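Local coordinates for endo-alpha-(1->5)-L-arabinanase (Bacillus licheniformis, PDB 6B7K), which probably hydrolyses internal alpha-(1->5)-arabinofuranosidic linkages in arabinan, as a calcium-binding endo-arabinanase of glycoside hydrolase family 43, at residues A[19-24]-A[45-50]. Residues are numbered along the deposited sequence; the frame is centred on the assembly and turned at random.
Sequences NFIHDP and RVIKST
R45 reaches from strand 44-49 to the irregular segment 19-24 and takes hold of its backbone at the carbonyl of F20. Its CG stands anti to the backbone N, the chain runs extended to NE, and a final turn at chi4 (80°) presents NE and NH2 side-on, so both share one acceptor. R45 NE lies 2.9 Å from F20 O, donating from above the carbonyl plane; R45 NH2, 3.2 Å from F20 O, is less straight but meets a lone pair within that plane. F20 O sits almost exactly in the guanidinium plane, and the double grip fixes the rotation of the group. R45 NH2 also forms a salt bridge to D18, which helps to orient it. The F20 ring, its CG likewise anti to N, presents an edge rather than a face: F20 CD2 is 3.5 Å from R45 NE, and the ring and guanidinium planes are 49° apart. I47 CG2 covers one guanidinium face near its rim. The other branch of I47, with CG1 in the crowded position between N and carbonyl carbon (chi1 53°), sends I47 CD1 to 3.8 Å from F20 O and to 4.3 Å from I21 CD1. With CG1 anti to the backbone N, I21 brings its terminal methyl close to the strand: I21 CD1 is 4.1 Å from R45 CG, the two chains crossing obliquely. An alanine at R45 would probably loosen segment 19-24, losing both hydrogen bonds to F20 O and the D18 bridge. Beyond I21 the same segment carries D23, the predicted proton acceptor. The contact ties the loop bearing this aspartate to strand 44-49, the third strand outward in the first blade of the family's five-bladed beta-propeller, while I21 also packs on T35 of strand 32-38 and on L286 of strand 284-293 in the last blade.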
# COMPACT_ATOMS: atom_id res chain seq x y z
N ASN A 19 0.39 -8.65 -16.70
CA ASN A 19 0.90 -7.57 -15.85
C ASN A 19 -0.20 -6.66 -15.33
O ASN A 19 0.08 -5.53 -14.91
CB ASN A 19 1.95 -6.76 -16.62
CG ASN A 19 1.39 -6.13 -17.88
OD1 ASN A 19 0.42 -6.61 -18.45
ND2 ASN A 19 2.00 -5.03 -18.32
N PHE A 20 -1.45 -7.12 -15.35
CA PHE A 20 -2.54 -6.33 -14.77
C PHE A 20 -2.46 -6.39 -13.25
O PHE A 20 -2.29 -7.46 -12.67
CB PHE A 20 -3.90 -6.85 -15.24
CG PHE A 20 -5.06 -6.33 -14.44
CD1 PHE A 20 -5.62 -5.10 -14.73
CD2 PHE A 20 -5.58 -7.06 -13.39
CE1 PHE A 20 -6.68 -4.61 -14.00
CE2 PHE A 20 -6.65 -6.57 -12.65
CZ PHE A 20 -7.20 -5.34 -12.95
N ILE A 21 -2.60 -5.23 -12.61
CA ILE A 21 -2.56 -5.15 -11.15
C ILE A 21 -3.26 -3.86 -10.73
O ILE A 21 -3.44 -2.94 -11.53
CB ILE A 21 -1.10 -5.19 -10.63
CG1 ILE A 21 -1.07 -5.67 -9.18
CG2 ILE A 21 -0.44 -3.83 -10.75
CD1 ILE A 21 -1.70 -7.03 -8.98
N HIS A 22 -3.66 -3.81 -9.47
CA HIS A 22 -4.19 -2.59 -8.88
C HIS A 22 -3.89 -2.62 -7.39
O HIS A 22 -4.16 -3.62 -6.72
CB HIS A 22 -5.69 -2.45 -9.12
CG HIS A 22 -6.18 -1.04 -9.08
ND1 HIS A 22 -6.79 -0.50 -7.97
CD2 HIS A 22 -6.15 -0.06 -10.01
CE1 HIS A 22 -7.11 0.76 -8.22
NE2 HIS A 22 -6.73 1.05 -9.45
N ASP A 23 -3.32 -1.52 -6.88
CA ASP A 23 -2.87 -1.41 -5.50
C ASP A 23 -1.84 -2.49 -5.18
O ASP A 23 -2.09 -3.35 -4.32
CB ASP A 23 -4.06 -1.49 -4.54
CG ASP A 23 -5.19 -0.56 -4.93
OD1 ASP A 23 -4.93 0.64 -5.15
OD2 ASP A 23 -6.35 -1.03 -5.03
N PRO A 24 -0.68 -2.48 -5.83
CA PRO A 24 0.28 -3.58 -5.66
C PRO A 24 1.19 -3.41 -4.45
O PRO A 24 1.40 -2.31 -3.93
CB PRO A 24 1.10 -3.50 -6.96
CG PRO A 24 1.15 -2.05 -7.25
CD PRO A 24 -0.19 -1.49 -6.81
N ARG A 45 -5.39 -10.68 -5.56
CA ARG A 45 -4.70 -11.07 -6.78
C ARG A 45 -3.20 -11.20 -6.53
O ARG A 45 -2.59 -10.36 -5.87
CB ARG A 45 -4.96 -10.04 -7.88
CG ARG A 45 -4.20 -10.29 -9.17
CD ARG A 45 -4.84 -9.53 -10.33
NE ARG A 45 -4.00 -9.52 -11.52
CZ ARG A 45 -3.90 -10.53 -12.38
NH1 ARG A 45 -4.59 -11.65 -12.18
NH2 ARG A 45 -3.11 -10.42 -13.44
N VAL A 46 -2.62 -12.28 -7.06
CA VAL A 46 -1.19 -12.53 -6.96
C VAL A 46 -0.66 -12.88 -8.34
O VAL A 46 -1.26 -13.70 -9.04
CB VAL A 46 -0.88 -13.67 -5.96
CG1 VAL A 46 0.61 -13.93 -5.92
CG2 VAL A 46 -1.39 -13.32 -4.58
N ILE A 47 0.44 -12.25 -8.73
CA ILE A 47 1.13 -12.59 -9.97
C ILE A 47 2.61 -12.76 -9.66
O ILE A 47 3.16 -12.11 -8.77
CB ILE A 47 0.91 -11.53 -11.07
CG1 ILE A 47 1.26 -10.13 -10.57
CG2 ILE A 47 -0.53 -11.57 -11.55
CD1 ILE A 47 1.01 -9.05 -11.61
N LYS A 48 3.25 -13.67 -10.39
CA LYS A 48 4.62 -14.09 -10.12
C LYS A 48 5.51 -13.76 -11.31
O LYS A 48 5.04 -13.53 -12.43
CB LYS A 48 4.68 -15.59 -9.82
CG LYS A 48 4.01 -16.45 -10.89
CD LYS A 48 3.86 -17.90 -10.45
CE LYS A 48 5.21 -18.57 -10.26
NZ LYS A 48 5.06 -20.03 -10.00
N SER A 49 6.82 -13.76 -11.06
CA SER A 49 7.79 -13.46 -12.11
C SER A 49 9.15 -14.04 -11.73
O SER A 49 9.55 -13.97 -10.56
CB SER A 49 7.92 -11.95 -12.33
OG SER A 49 8.89 -11.67 -13.32
N THR A 50 9.84 -14.59 -12.72
CA THR A 50 11.19 -15.11 -12.53
C THR A 50 12.26 -14.07 -12.80
O THR A 50 13.31 -14.08 -12.14
CB THR A 50 11.41 -16.32 -13.45
OG1 THR A 50 10.47 -17.35 -13.13
CG2 THR A 50 12.82 -16.88 -13.31